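Local coordinates for protein LYND (Lyngbya aestuarii, PDB 4V1T) that probably catalyses the ATP- and magnesium-dependent cyclodehydration of cysteine residues in cyanobactin precursor peptides, forming thiazolines, at residues R427-F432 / P723-N728; G531-N536 / I542-M547; E548-D553 / A599-P604; V717-R722 / N728-T733. All coordinates share one frame; numbering follows the deposited sequence.

Interaction 1. Residues R427-F432 / P723-N728; sequences RYSGIF and PDIGLN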
loop_
_atom_site.group_PDB
_atom_site.type_symbol
_atom_site.label_atom_id
_atom_site.label_comp_id
_atom_site.label_asym_id
_atom_site.label_seq_id
_atom_site.Cartn_x
_atom_site.Cartn_y
_atom_site.Cartn_z
ATOM N N ARG B 427 15.532 5.452 15.699
ATOM C CA ARG B 427 15.858 6.781 16.176
ATOM C C ARG B 427 14.903 7.230 17.270
ATOM O O ARG B 427 15.321 7.846 18.244
ATOM C CB ARG B 427 15.853 7.786 15.025
ATOM C CG ARG B 427 16.873 7.486 13.931
ATOM C CD ARG B 427 18.302 7.811 14.338
ATOM N NE ARG B 427 19.265 7.246 13.387
ATOM C CZ ARG B 427 19.500 7.737 12.169
ATOM N NH1 ARG B 427 18.844 8.812 11.730
ATOM N NH2 ARG B 427 20.393 7.150 11.377
ATOM N N TYR B 428 13.624 6.906 17.132
ATOM C CA TYR B 428 12.643 7.272 18.153
ATOM C C TYR B 428 12.914 6.568 19.484
ATOM O O TYR B 428 12.883 7.190 20.540
ATOM C CB TYR B 428 11.221 6.962 17.679
ATOM C CG TYR B 428 10.199 6.981 18.804
ATOM C CD1 TYR B 428 9.584 8.162 19.190
ATOM C CD2 TYR B 428 9.865 5.815 19.487
ATOM C CE1 TYR B 428 8.664 8.185 20.222
ATOM C CE2 TYR B 428 8.945 5.825 20.525
ATOM C CZ TYR B 428 8.343 7.011 20.886
ATOM O OH TYR B 428 7.428 7.020 21.911
ATOM N N SER B 429 13.187 5.273 19.414
ATOM C CA SER B 429 13.321 4.436 20.598
ATOM C C SER B 429 14.515 4.816 21.454
ATOM O O SER B 429 14.580 4.460 22.619
ATOM C CB SER B 429 13.434 2.963 20.185
ATOM O OG SER B 429 12.233 2.517 19.566
ATOM N N GLY B 430 15.458 5.540 20.867
ATOM C CA GLY B 430 16.654 5.958 21.574
ATOM C C GLY B 430 16.491 7.250 22.353
ATOM O O GLY B 430 17.380 7.633 23.113
ATOM N N ILE B 431 15.363 7.929 22.163
ATOM C CA ILE B 431 15.144 9.223 22.784
ATOM C C ILE B 431 14.775 9.090 24.253
ATOM O O ILE B 431 13.987 8.231 24.637
ATOM C CB ILE B 431 14.052 10.016 22.057
ATOM C CG1 ILE B 431 14.464 10.274 20.602
ATOM C CG2 ILE B 431 13.796 11.349 22.764
ATOM C CD1 ILE B 431 13.321 10.727 19.710
ATOM N N PHE B 432 15.342 9.969 25.069
ATOM C CA PHE B 432 15.122 9.938 26.508
ATOM C C PHE B 432 13.726 10.454 26.847
ATOM O O PHE B 432 13.423 11.621 26.626
ATOM C CB PHE B 432 16.199 10.763 27.216
ATOM C CG PHE B 432 16.058 10.800 28.712
ATOM C CD1 PHE B 432 16.417 9.711 29.488
ATOM C CD2 PHE B 432 15.587 11.937 29.341
ATOM C CE1 PHE B 432 16.300 9.758 30.863
ATOM C CE2 PHE B 432 15.458 11.984 30.712
ATOM C CZ PHE B 432 15.817 10.892 31.473
ATOM N N PRO B 723 7.857 -0.996 24.829
ATOM C CA PRO B 723 6.803 -2.010 24.662
ATOM C C PRO B 723 5.664 -1.584 23.742
ATOM O O PRO B 723 5.052 -2.435 23.107
ATOM C CB PRO B 723 6.267 -2.206 26.086
ATOM C CG PRO B 723 7.338 -1.711 26.978
ATOM C CD PRO B 723 8.013 -0.604 26.237
ATOM N N ASP B 724 5.371 -0.290 23.695
ATOM C CA ASP B 724 4.331 0.239 22.815
ATOM C C ASP B 724 4.789 0.287 21.349
ATOM O O ASP B 724 3.980 0.517 20.447
ATOM C CB ASP B 724 3.905 1.642 23.280
ATOM C CG ASP B 724 5.063 2.631 23.312
ATOM O OD1 ASP B 724 6.202 2.203 23.582
ATOM O OD2 ASP B 724 4.826 3.832 23.077
ATOM N N ILE B 725 6.083 0.082 21.124
ATOM C CA ILE B 725 6.653 0.023 19.778
ATOM C C ILE B 725 6.749 -1.417 19.294
ATOM O O ILE B 725 6.310 -1.737 18.187
ATOM C CB ILE B 725 8.057 0.655 19.742
ATOM C CG1 ILE B 725 7.981 2.142 20.096
ATOM C CG2 ILE B 725 8.718 0.461 18.383
ATOM C CD1 ILE B 725 7.198 2.984 19.108
ATOM N N GLY B 726 7.329 -2.278 20.129
ATOM C CA GLY B 726 7.432 -3.705 19.829
ATOM C C GLY B 726 8.749 -4.058 19.171
ATOM O O GLY B 726 9.477 -4.925 19.649
ATOM N N LEU B 727 9.051 -3.386 18.067
ATOM C CA LEU B 727 10.319 -3.575 17.365
ATOM C C LEU B 727 11.491 -3.369 18.307
ATOM O O LEU B 727 11.582 -2.350 18.991
ATOM C CB LEU B 727 10.432 -2.600 16.190
ATOM C CG LEU B 727 11.649 -2.777 15.283
ATOM C CD1 LEU B 727 11.547 -4.075 14.482
ATOM C CD2 LEU B 727 11.806 -1.580 14.359
ATOM N N ASN B 728 12.393 -4.341 18.341
ATOM C CA ASN B 728 13.543 -4.270 19.225
ATOM C C ASN B 728 14.528 -3.213 18.775
ATOM O O ASN B 728 14.870 -3.136 17.602
ATOM C CB ASN B 728 14.236 -5.624 19.308
ATOM C CG ASN B 728 13.359 -6.687 19.943
ATOM O OD1 ASN B 728 12.939 -7.632 19.286
ATOM N ND2 ASN B 728 13.086 -6.534 21.231
HETATM O O HOH W 1 7.301 5.002 23.861
HETATM O O HOH W 2 11.293 0.089 20.381
#
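A chi1 of 165° turns the Tyr428 ring to the carbonyl side of its own backbone, where it meets Ile725 between helix 413-429 and the loop that joins strands 716-719 and 728-733. A bend of the isoleucine at chi2 (-64°) sets Ile725 CD1 3.6 Å from Tyr428 CE2, approaching the ring obliquely on its CD2-CE2 side. Ile725 CG2 lies more loosely against Ser429, 4.2 Å from its OG.

The polar groups meet through water. One water is hydrogen-bonded to Tyr428 OH at 2.8 Å and donates to Asp724 OD2. A second donates both to Ser429 OG (2.7 Å) and to the carbonyl Leu727 O (2.8 Å), while Ser429 OG also bonds to Val425 O one helical turn earlier. Asp724 OD2 also takes salt bridges from Arg210 and Arg308, and OD1 a hydrogen bond from Gln310; this side chain is about 9 Å from the bound zinc. The direct touch is therefore apolar and small, whereas two bridging waters between buried residues carry the polar link; the paired arginines would be expected to keep Asp724 ionised.

Interaction 2. Residues G531-N536 / I542-M547; sequences GNAAGN and ILQGFM. With ADP (adenosine-5'-diphosphate), chain L.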
loop_
_atom_site.group_PDB
_atom_site.type_symbol
_atom_site.label_atom_id
_atom_site.label_comp_id
_atom_site.label_asym_id
_atom_site.label_seq_id
_atom_site.Cartn_x
_atom_site.Cartn_y
_atom_site.Cartn_z
ATOM N N GLY B 531 26.267 2.536 16.992
ATOM C CA GLY B 531 25.975 1.276 17.647
ATOM C C GLY B 531 24.485 1.066 17.840
ATOM O O GLY B 531 24.054 -0.014 18.236
ATOM N N ASN B 532 23.699 2.103 17.584
ATOM C CA ASN B 532 22.259 1.998 17.682
ATOM C C ASN B 532 21.721 1.211 16.502
ATOM O O ASN B 532 22.112 1.450 15.358
ATOM C CB ASN B 532 21.596 3.373 17.707
ATOM C CG ASN B 532 21.962 4.178 18.933
ATOM O OD1 ASN B 532 23.139 4.260 19.317
ATOM N ND2 ASN B 532 20.959 4.783 19.554
ATOM N N ALA B 533 20.831 0.268 16.783
ATOM C CA ALA B 533 20.226 -0.524 15.724
ATOM C C ALA B 533 18.890 -1.116 16.156
ATOM O O ALA B 533 18.614 -1.276 17.351
ATOM C CB ALA B 533 21.181 -1.630 15.290
ATOM N N ALA B 534 18.068 -1.427 15.157
ATOM C CA ALA B 534 16.791 -2.084 15.379
ATOM C C ALA B 534 16.789 -3.454 14.725
ATOM O O ALA B 534 17.629 -3.735 13.872
ATOM C CB ALA B 534 15.656 -1.238 14.839
ATOM N N GLY B 535 15.841 -4.299 15.121
ATOM C CA GLY B 535 15.735 -5.633 14.554
ATOM C C GLY B 535 14.475 -6.323 15.006
ATOM O O GLY B 535 13.835 -5.896 15.962
ATOM N N ASN B 536 14.131 -7.408 14.324
ATOM C CA ASN B 536 12.955 -8.179 14.669
ATOM C C ASN B 536 13.141 -8.917 15.985
ATOM O O ASN B 536 12.167 -9.299 16.631
ATOM C CB ASN B 536 12.619 -9.155 13.540
ATOM C CG ASN B 536 12.271 -8.440 12.247
ATOM O OD1 ASN B 536 11.128 -8.040 12.035
ATOM N ND2 ASN B 536 13.262 -8.271 11.378
ATOM N N ILE B 542 21.356 -6.396 18.044
ATOM C CA ILE B 542 22.699 -6.370 18.609
ATOM C C ILE B 542 23.755 -6.630 17.538
ATOM O O ILE B 542 24.774 -5.956 17.501
ATOM C CB ILE B 542 22.849 -7.406 19.738
ATOM C CG1 ILE B 542 22.016 -6.979 20.948
ATOM C CG2 ILE B 542 24.314 -7.552 20.149
ATOM C CD1 ILE B 542 21.921 -8.035 22.033
ATOM N N LEU B 543 23.507 -7.626 16.689
ATOM C CA LEU B 543 24.434 -7.969 15.620
ATOM C C LEU B 543 24.674 -6.772 14.700
ATOM O O LEU B 543 25.810 -6.429 14.387
ATOM C CB LEU B 543 23.899 -9.141 14.794
ATOM C CG LEU B 543 24.797 -9.623 13.650
ATOM C CD1 LEU B 543 26.173 -10.025 14.158
ATOM C CD2 LEU B 543 24.146 -10.785 12.920
ATOM N N GLN B 544 23.591 -6.144 14.266
ATOM C CA GLN B 544 23.698 -4.993 13.392
ATOM C C GLN B 544 24.422 -3.848 14.091
ATOM O O GLN B 544 25.262 -3.184 13.490
ATOM C CB GLN B 544 22.314 -4.542 12.922
ATOM C CG GLN B 544 22.340 -3.423 11.892
ATOM C CD GLN B 544 23.013 -3.838 10.601
ATOM O OE1 GLN B 544 22.554 -4.757 9.917
ATOM N NE2 GLN B 544 24.118 -3.162 10.261
ATOM N N GLY B 545 24.094 -3.626 15.360
ATOM C CA GLY B 545 24.712 -2.563 16.137
ATOM C C GLY B 545 26.210 -2.750 16.235
ATOM O O GLY B 545 26.978 -1.807 16.047
ATOM N N PHE B 546 26.619 -3.982 16.519
ATOM C CA PHE B 546 28.037 -4.336 16.602
ATOM C C PHE B 546 28.739 -4.048 15.272
ATOM O O PHE B 546 29.792 -3.418 15.236
ATOM C CB PHE B 546 28.207 -5.823 16.977
ATOM C CG PHE B 546 29.612 -6.190 17.360
ATOM C CD1 PHE B 546 30.551 -6.498 16.393
ATOM C CD2 PHE B 546 29.999 -6.199 18.689
ATOM C CE1 PHE B 546 31.849 -6.811 16.745
ATOM C CE2 PHE B 546 31.293 -6.518 19.048
ATOM C CZ PHE B 546 32.221 -6.826 18.075
ATOM N N MET B 547 28.147 -4.506 14.177
ATOM C CA MET B 547 28.730 -4.304 12.859
ATOM C C MET B 547 28.845 -2.822 12.539
ATOM O O MET B 547 29.775 -2.398 11.843
ATOM C CB MET B 547 27.887 -4.999 11.778
ATOM C CG MET B 547 28.011 -6.506 11.793
ATOM S SD MET B 547 29.723 -7.032 11.605
ATOM C CE MET B 547 29.667 -8.572 12.495
HETATM P PB ADP L . 22.307 2.078 8.528
HETATM O O1B ADP L . 22.749 1.974 9.965
HETATM O O2B ADP L . 23.441 2.151 7.547
HETATM O O3B ADP L . 21.244 3.114 8.326
HETATM P PA ADP L . 20.346 0.280 7.354
HETATM O O1A ADP L . 20.582 -1.043 6.672
HETATM O O2A ADP L . 19.940 1.477 6.514
HETATM O O3A ADP L . 21.635 0.626 8.270
HETATM O "O5'" ADP L . 19.227 0.052 8.472
HETATM C "C5'" ADP L . 18.618 1.143 9.134
HETATM C "C4'" ADP L . 17.999 0.623 10.421
HETATM O "O4'" ADP L . 16.886 -0.219 10.130
HETATM C "C3'" ADP L . 18.976 -0.231 11.209
HETATM O "O3'" ADP L . 18.759 0.012 12.593
HETATM C "C2'" ADP L . 18.613 -1.663 10.896
HETATM O "O2'" ADP L . 18.817 -2.537 12.010
HETATM C "C1'" ADP L . 17.136 -1.556 10.568
HETATM N N9 ADP L . 16.749 -2.540 9.531
HETATM C C8 ADP L . 17.174 -2.572 8.249
HETATM N N7 ADP L . 16.599 -3.602 7.583
HETATM C C5 ADP L . 15.792 -4.239 8.444
HETATM C C6 ADP L . 14.893 -5.409 8.387
HETATM N N6 ADP L . 14.769 -6.092 7.227
HETATM N N1 ADP L . 14.228 -5.757 9.509
HETATM C C2 ADP L . 14.360 -5.069 10.657
HETATM N N3 ADP L . 15.163 -3.990 10.778
HETATM C C4 ADP L . 15.892 -3.539 9.730
#
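Strand 532-535 and helix 538-561, which follows it after a short turn, form one wall of the ADP pocket in the YcaO domain, and they pack against each other where Ala533 and Gly531 meet Gly545. The approach is between glycines: the CA atoms of Gly531 and Gly545 are 4.3 Å apart, and the carbonyl Gly531 O sits close against the bare CA of Gly545, at 3.4 Å. Ala533 points its methyl at the helix, CB resting 3.5 Å from Gly545 N and beside Gln544 CB.

The next residue turns the other way and serves the nucleotide. Ala534 N donates a fairly straight bond to ADP O3' (3.0 Å, 157°) and a weak one to O2', while the ADP O2' hydroxyl donates a short bond to Ala534 O (2.5 Å), so the backbone of one residue holds both ribose hydroxyls, O2' and O3'. Gln544 joins from the helix: its chain is bent at chi2 (63°), and CG comes to 3.6 Å from ADP O2', against the sugar by its aliphatic part. Glu426 and Arg636 add further hydrogen bonds to the ligand. Just past the strand, Asn536 is positioned by Glu540, which accepts from ND2, and by Thr351 at OD1; the same ND2 makes a weak hydrogen bond, 3.3 Å long, to N1 of the adenine.

Interaction 3. Residues E548-D553 / A599-P604; sequences ELVERD and ADLGIP. With MG (magnesium ion), chain O; PO4 (phosphate ion), chain P.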
loop_
_atom_site.group_PDB
_atom_site.type_symbol
_atom_site.label_atom_id
_atom_site.label_comp_id
_atom_site.label_asym_id
_atom_site.label_seq_id
_atom_site.Cartn_x
_atom_site.Cartn_y
_atom_site.Cartn_z
ATOM N N GLU B 548 27.905 -2.026 13.040
ATOM C CA GLU B 548 28.007 -0.593 12.860
ATOM C C GLU B 548 29.282 -0.098 13.545
ATOM O O GLU B 548 30.052 0.629 12.948
ATOM C CB GLU B 548 26.786 0.134 13.408
ATOM C CG GLU B 548 26.778 1.620 13.068
ATOM C CD GLU B 548 25.396 2.216 13.162
ATOM O OE1 GLU B 548 24.972 2.568 14.278
ATOM O OE2 GLU B 548 24.726 2.313 12.118
ATOM N N LEU B 549 29.521 -0.532 14.775
ATOM C CA LEU B 549 30.724 -0.116 15.503
ATOM C C LEU B 549 32.033 -0.429 14.749
ATOM O O LEU B 549 32.918 0.421 14.677
ATOM C CB LEU B 549 30.755 -0.771 16.881
ATOM C CG LEU B 549 29.655 -0.374 17.875
ATOM C CD1 LEU B 549 29.962 -0.968 19.238
ATOM C CD2 LEU B 549 29.499 1.135 18.001
ATOM N N VAL B 550 32.153 -1.629 14.186
ATOM C CA VAL B 550 33.380 -2.006 13.482
ATOM C C VAL B 550 33.477 -1.226 12.180
ATOM O O VAL B 550 34.573 -0.919 11.708
ATOM C CB VAL B 550 33.466 -3.536 13.174
ATOM C CG1 VAL B 550 34.717 -3.866 12.361
ATOM C CG2 VAL B 550 33.457 -4.355 14.465
ATOM N N GLU B 551 32.323 -0.899 11.609
ATOM C CA GLU B 551 32.273 -0.059 10.416
ATOM C C GLU B 551 32.893 1.305 10.683
ATOM O O GLU B 551 33.749 1.751 9.931
ATOM C CB GLU B 551 30.826 0.112 9.943
ATOM C CG GLU B 551 30.606 1.119 8.818
ATOM C CD GLU B 551 29.157 1.554 8.728
ATOM O OE1 GLU B 551 28.264 0.683 8.765
ATOM O OE2 GLU B 551 28.912 2.769 8.641
ATOM N N ARG B 552 32.457 1.960 11.756
ATOM C CA ARG B 552 32.911 3.323 12.059
ATOM C C ARG B 552 34.381 3.320 12.461
ATOM O O ARG B 552 35.133 4.223 12.082
ATOM C CB ARG B 552 32.107 3.971 13.182
ATOM C CG ARG B 552 30.639 3.655 13.226
ATOM C CD ARG B 552 29.838 4.254 12.102
ATOM N NE ARG B 552 28.521 4.659 12.592
ATOM C CZ ARG B 552 27.477 4.941 11.834
ATOM N NH1 ARG B 552 27.546 4.834 10.522
ATOM N NH2 ARG B 552 26.344 5.307 12.405
ATOM N N ASP B 553 34.763 2.310 13.246
ATOM C CA ASP B 553 36.143 2.130 13.668
ATOM C C ASP B 553 37.034 2.000 12.439
ATOM O O ASP B 553 38.045 2.690 12.329
ATOM C CB ASP B 553 36.276 0.906 14.579
ATOM C CG ASP B 553 37.679 0.713 15.097
ATOM O OD1 ASP B 553 38.493 0.088 14.379
ATOM O OD2 ASP B 553 37.968 1.169 16.227
ATOM N N ALA B 599 40.057 -4.252 9.353
ATOM C CA ALA B 599 41.152 -3.981 10.275
ATOM C C ALA B 599 41.408 -5.176 11.200
ATOM O O ALA B 599 41.187 -6.314 10.808
ATOM C CB ALA B 599 40.865 -2.702 11.073
ATOM N N ASP B 600 41.875 -4.917 12.424
ATOM C CA ASP B 600 42.409 -5.970 13.295
ATOM C C ASP B 600 41.387 -7.024 13.753
ATOM O O ASP B 600 41.775 -8.100 14.206
ATOM C CB ASP B 600 43.078 -5.346 14.525
ATOM C CG ASP B 600 42.124 -4.491 15.341
ATOM O OD1 ASP B 600 41.259 -3.817 14.738
ATOM O OD2 ASP B 600 42.240 -4.494 16.581
ATOM N N LEU B 601 40.099 -6.736 13.618
ATOM C CA LEU B 601 39.070 -7.700 14.014
ATOM C C LEU B 601 38.802 -8.711 12.904
ATOM O O LEU B 601 38.241 -9.782 13.149
ATOM C CB LEU B 601 37.776 -6.987 14.404
ATOM C CG LEU B 601 37.862 -5.944 15.523
ATOM C CD1 LEU B 601 36.470 -5.518 15.966
ATOM C CD2 LEU B 601 38.660 -6.458 16.713
ATOM N N GLY B 602 39.202 -8.366 11.683
ATOM C CA GLY B 602 39.093 -9.274 10.552
ATOM C C GLY B 602 37.685 -9.401 9.997
ATOM O O GLY B 602 37.434 -10.223 9.114
ATOM N N ILE B 603 36.763 -8.601 10.520
ATOM C CA ILE B 603 35.394 -8.575 10.024
ATOM C C ILE B 603 35.348 -7.655 8.814
ATOM O O ILE B 603 35.693 -6.487 8.924
ATOM C CB ILE B 603 34.407 -8.073 11.093
ATOM C CG1 ILE B 603 34.446 -8.998 12.322
ATOM C CG2 ILE B 603 32.999 -7.997 10.515
ATOM C CD1 ILE B 603 33.622 -8.510 13.499
ATOM N N PRO B 604 34.915 -8.172 7.654
ATOM C CA PRO B 604 35.021 -7.334 6.461
ATOM C C PRO B 604 34.251 -6.021 6.562
ATOM O O PRO B 604 33.085 -5.992 6.944
ATOM C CB PRO B 604 34.462 -8.216 5.341
ATOM C CG PRO B 604 33.865 -9.403 5.987
ATOM C CD PRO B 604 34.408 -9.523 7.361
HETATM MG MG MG O . 22.720 2.953 11.772
HETATM P P PO4 P . 23.481 5.378 9.605
HETATM O O1 PO4 P . 24.334 6.590 9.935
HETATM O O2 PO4 P . 23.317 4.517 10.831
HETATM O O3 PO4 P . 24.152 4.598 8.498
HETATM O O4 PO4 P . 22.110 5.871 9.186
HETATM O O HOH W 3 20.654 3.309 11.477
HETATM O O HOH W 4 22.147 1.175 12.772
HETATM O O HOH W 5 22.255 3.612 13.722
#
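Val550 on helix 538-561 makes the close part of this contact, pushing CG2 against two apolar residues of the loop between strands 590-596 and 605-612. Its chi1 of 176° puts CG1 across from the backbone N, leaving CG2 opposite the carbonyl carbon and aimed at Leu601 CD1 (3.6 Å) and, less tightly, Ile603 CD1 (4.3 Å). Gly602 separates the two loop residues and closes a type I turn with a bond from its N to Ala599 O.

Toward the partly exposed Ala599 and Asp600 the fit is looser: Asp553 OD1 and Asp600 OD1 remain 4.8 Å apart, and Arg748 bridges these like charges with a salt bridge to each.

On the same helix, Glu548 OE2 binds magnesium at 2.1 Å, alongside phosphate O2, three waters and ADP O1B, while OE1 accepts from Gly531 N. Glu548 CG lies over one face of the Arg552 guanidinium, toward its rim. Arg552 NH1 forms a salt bridge, with a weak hydrogen bond, to Glu551 OE2 (3.1 Å); Glu548 OE2 lies well out of the guanidinium plane, a link of charges only. The chemistry is thus divided: a small apolar contact joins helix and loop, whereas Glu548 ligates the magnesium of the ADP pocket and Arg552 bonds weakly to a phosphate probably from the crystallisation liquor.

Interaction 4. Residues V717-R722 / N728-T733; sequences VIDQTR and NVVKVT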
loop_
_atom_site.group_PDB
_atom_site.type_symbol
_atom_site.label_atom_id
_atom_site.label_comp_id
_atom_site.label_asym_id
_atom_site.label_seq_id
_atom_site.Cartn_x
_atom_site.Cartn_y
_atom_site.Cartn_z
ATOM N N VAL B 717 25.487 -3.768 26.050
ATOM C CA VAL B 717 24.212 -3.554 25.379
ATOM C C VAL B 717 23.222 -2.845 26.291
ATOM O O VAL B 717 23.063 -3.227 27.456
ATOM C CB VAL B 717 23.571 -4.881 24.940
ATOM C CG1 VAL B 717 22.353 -4.606 24.078
ATOM C CG2 VAL B 717 24.571 -5.740 24.184
ATOM N N ILE B 718 22.550 -1.827 25.754
ATOM C CA ILE B 718 21.401 -1.235 26.422
ATOM C C ILE B 718 20.152 -1.424 25.560
ATOM O O ILE B 718 20.066 -0.941 24.433
ATOM C CB ILE B 718 21.627 0.258 26.774
ATOM C CG1 ILE B 718 20.351 0.882 27.357
ATOM C CG2 ILE B 718 22.131 1.046 25.583
ATOM C CD1 ILE B 718 19.888 0.246 28.664
ATOM N N ASP B 719 19.191 -2.157 26.100
ATOM C CA ASP B 719 17.948 -2.400 25.405
ATOM C C ASP B 719 17.059 -1.160 25.481
ATOM O O ASP B 719 16.587 -0.790 26.549
ATOM C CB ASP B 719 17.236 -3.625 25.991
ATOM C CG ASP B 719 15.948 -3.969 25.239
ATOM O OD1 ASP B 719 15.804 -3.547 24.066
ATOM O OD2 ASP B 719 15.077 -4.655 25.823
ATOM N N GLN B 720 16.840 -0.530 24.334
ATOM C CA GLN B 720 16.000 0.653 24.241
ATOM C C GLN B 720 14.586 0.318 23.762
ATOM O O GLN B 720 13.799 1.214 23.467
ATOM C CB GLN B 720 16.632 1.660 23.275
ATOM C CG GLN B 720 18.017 2.139 23.676
ATOM C CD GLN B 720 18.616 3.083 22.658
ATOM O OE1 GLN B 720 18.409 2.930 21.450
ATOM N NE2 GLN B 720 19.371 4.072 23.137
ATOM N N THR B 721 14.269 -0.971 23.678
ATOM C CA THR B 721 12.969 -1.409 23.166
ATOM C C THR B 721 11.825 -0.835 23.997
ATOM O O THR B 721 11.776 -1.003 25.222
ATOM C CB THR B 721 12.870 -2.940 23.174
ATOM O OG1 THR B 721 13.936 -3.497 22.391
ATOM C CG2 THR B 721 11.532 -3.401 22.608
ATOM N N ARG B 722 10.899 -0.161 23.323
ATOM C CA ARG B 722 9.719 0.388 23.982
ATOM C C ARG B 722 8.554 -0.571 23.751
ATOM O O ARG B 722 8.293 -0.939 22.611
ATOM C CB ARG B 722 9.399 1.773 23.433
ATOM C CG ARG B 722 10.606 2.702 23.337
ATOM C CD ARG B 722 11.043 3.220 24.699
ATOM N NE ARG B 722 12.322 3.934 24.634
ATOM C CZ ARG B 722 12.794 4.722 25.597
ATOM N NH1 ARG B 722 12.101 4.923 26.717
ATOM N NH2 ARG B 722 13.962 5.319 25.445
ATOM N N ASN B 728 12.393 -4.341 18.341
ATOM C CA ASN B 728 13.543 -4.270 19.225
ATOM C C ASN B 728 14.528 -3.213 18.775
ATOM O O ASN B 728 14.870 -3.136 17.602
ATOM C CB ASN B 728 14.236 -5.624 19.308
ATOM C CG ASN B 728 13.359 -6.687 19.943
ATOM O OD1 ASN B 728 12.939 -7.632 19.286
ATOM N ND2 ASN B 728 13.086 -6.534 21.231
ATOM N N VAL B 729 14.971 -2.390 19.719
ATOM C CA VAL B 729 15.994 -1.392 19.468
ATOM C C VAL B 729 17.031 -1.446 20.580
ATOM O O VAL B 729 16.681 -1.485 21.763
ATOM C CB VAL B 729 15.401 0.025 19.380
ATOM C CG1 VAL B 729 16.495 1.050 19.069
ATOM C CG2 VAL B 729 14.317 0.078 18.317
ATOM N N VAL B 730 18.307 -1.436 20.194
ATOM C CA VAL B 730 19.405 -1.452 21.164
ATOM C C VAL B 730 20.478 -0.437 20.817
ATOM O O VAL B 730 20.545 0.055 19.693
ATOM C CB VAL B 730 20.091 -2.821 21.233
ATOM C CG1 VAL B 730 19.110 -3.903 21.665
ATOM C CG2 VAL B 730 20.710 -3.161 19.887
ATOM N N LYS B 731 21.318 -0.134 21.797
ATOM C CA LYS B 731 22.575 0.544 21.533
ATOM C C LYS B 731 23.684 -0.360 22.027
ATOM O O LYS B 731 23.728 -0.699 23.206
ATOM C CB LYS B 731 22.645 1.913 22.214
ATOM C CG LYS B 731 23.989 2.617 22.035
ATOM C CD LYS B 731 23.967 4.047 22.557
ATOM C CE LYS B 731 25.229 4.814 22.161
ATOM N NZ LYS B 731 25.220 5.204 20.717
ATOM N N VAL B 732 24.551 -0.773 21.104
ATOM C CA VAL B 732 25.724 -1.561 21.436
ATOM C C VAL B 732 26.927 -0.638 21.609
ATOM O O VAL B 732 27.179 0.212 20.756
ATOM C CB VAL B 732 26.030 -2.586 20.347
ATOM C CG1 VAL B 732 27.153 -3.500 20.786
ATOM C CG2 VAL B 732 24.774 -3.390 20.010
ATOM N N THR B 733 27.660 -0.829 22.704
ATOM C CA THR B 733 28.826 -0.019 23.012
ATOM C C THR B 733 30.031 -0.892 23.294
ATOM O O THR B 733 29.977 -1.752 24.166
ATOM C CB THR B 733 28.570 0.888 24.231
ATOM O OG1 THR B 733 27.571 1.851 23.883
ATOM C CG2 THR B 733 29.851 1.630 24.654
#
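Val717 and Val730 touch on one face of an antiparallel hairpin, Ile718 and Lys731 on the other, the two strands running at 157° to each other. Val717 CG1 lies 4.0 Å from Val730 CB. On the opposite face Ile718 holds CG2 between its backbone N and carbonyl carbon, from where the methyl reaches Lys731 CB at 3.5 Å. Ile718 and Lys731 form the hydrogen-bonded pair, each N donating to the other's O at 3.0 Å.

Past Asp719 the regular pairing gives way to side-chain bonds. Gln720 N still donates to Val729 O (2.7 Å), but Val729 N is taken by the hydroxyl Thr721 OG1 (3.1 Å) instead of by a carbonyl. Asp719 extends CG anti to the backbone N (chi1 -177°), so that OD1 accepts from the backbone N two residues on, an Asx turn. Thr721 N meets that oxygen from above the carboxylate plane (3.0 Å), whereas Thr721 OG1 donates to its syn lone pair at 2.5 Å, leaving the hydroxyl oxygen to accept from Val729. Gln720 stretches out so that OE1 rests near Val729 CG1. Lys731 runs straight until a bend at chi4 (75°) delivers NZ to Asn532, Asp528 and the carbonyl of Asn530.

Within the sheet, strand 716-719 pairs on its other side with 491-498, and strand 728-733 with 532-535. Helix 538-561 covers the Val717-Val730 face through Leu538, Ala541 and Ile542, while Val729 packs on helix 413-429.

How the interactions relate
All four contacts lie in the YcaO domain. Along the chain, interaction 2 is followed by interaction 3 on the same helix, 538-561, and then by interaction 4; the segments of interaction 1 enclose 2 and 3 and alternate with those of 4. Interactions 2 and 4, with centres about 8 Å apart, meet in one antiparallel sheet where strand 532-535 pairs with 728-733. Interaction 1, its centre about 9 Å from that of interaction 4, joins the hairpin loop to helix 413-429, and Arg722 bonds to Ser429 O. Interaction 3 is farthest out, the centres of 1 and 3 being about 26 Å apart. Hairpin, strand and helix thus connect the surroundings of the zinc site with the ADP and magnesium pocket.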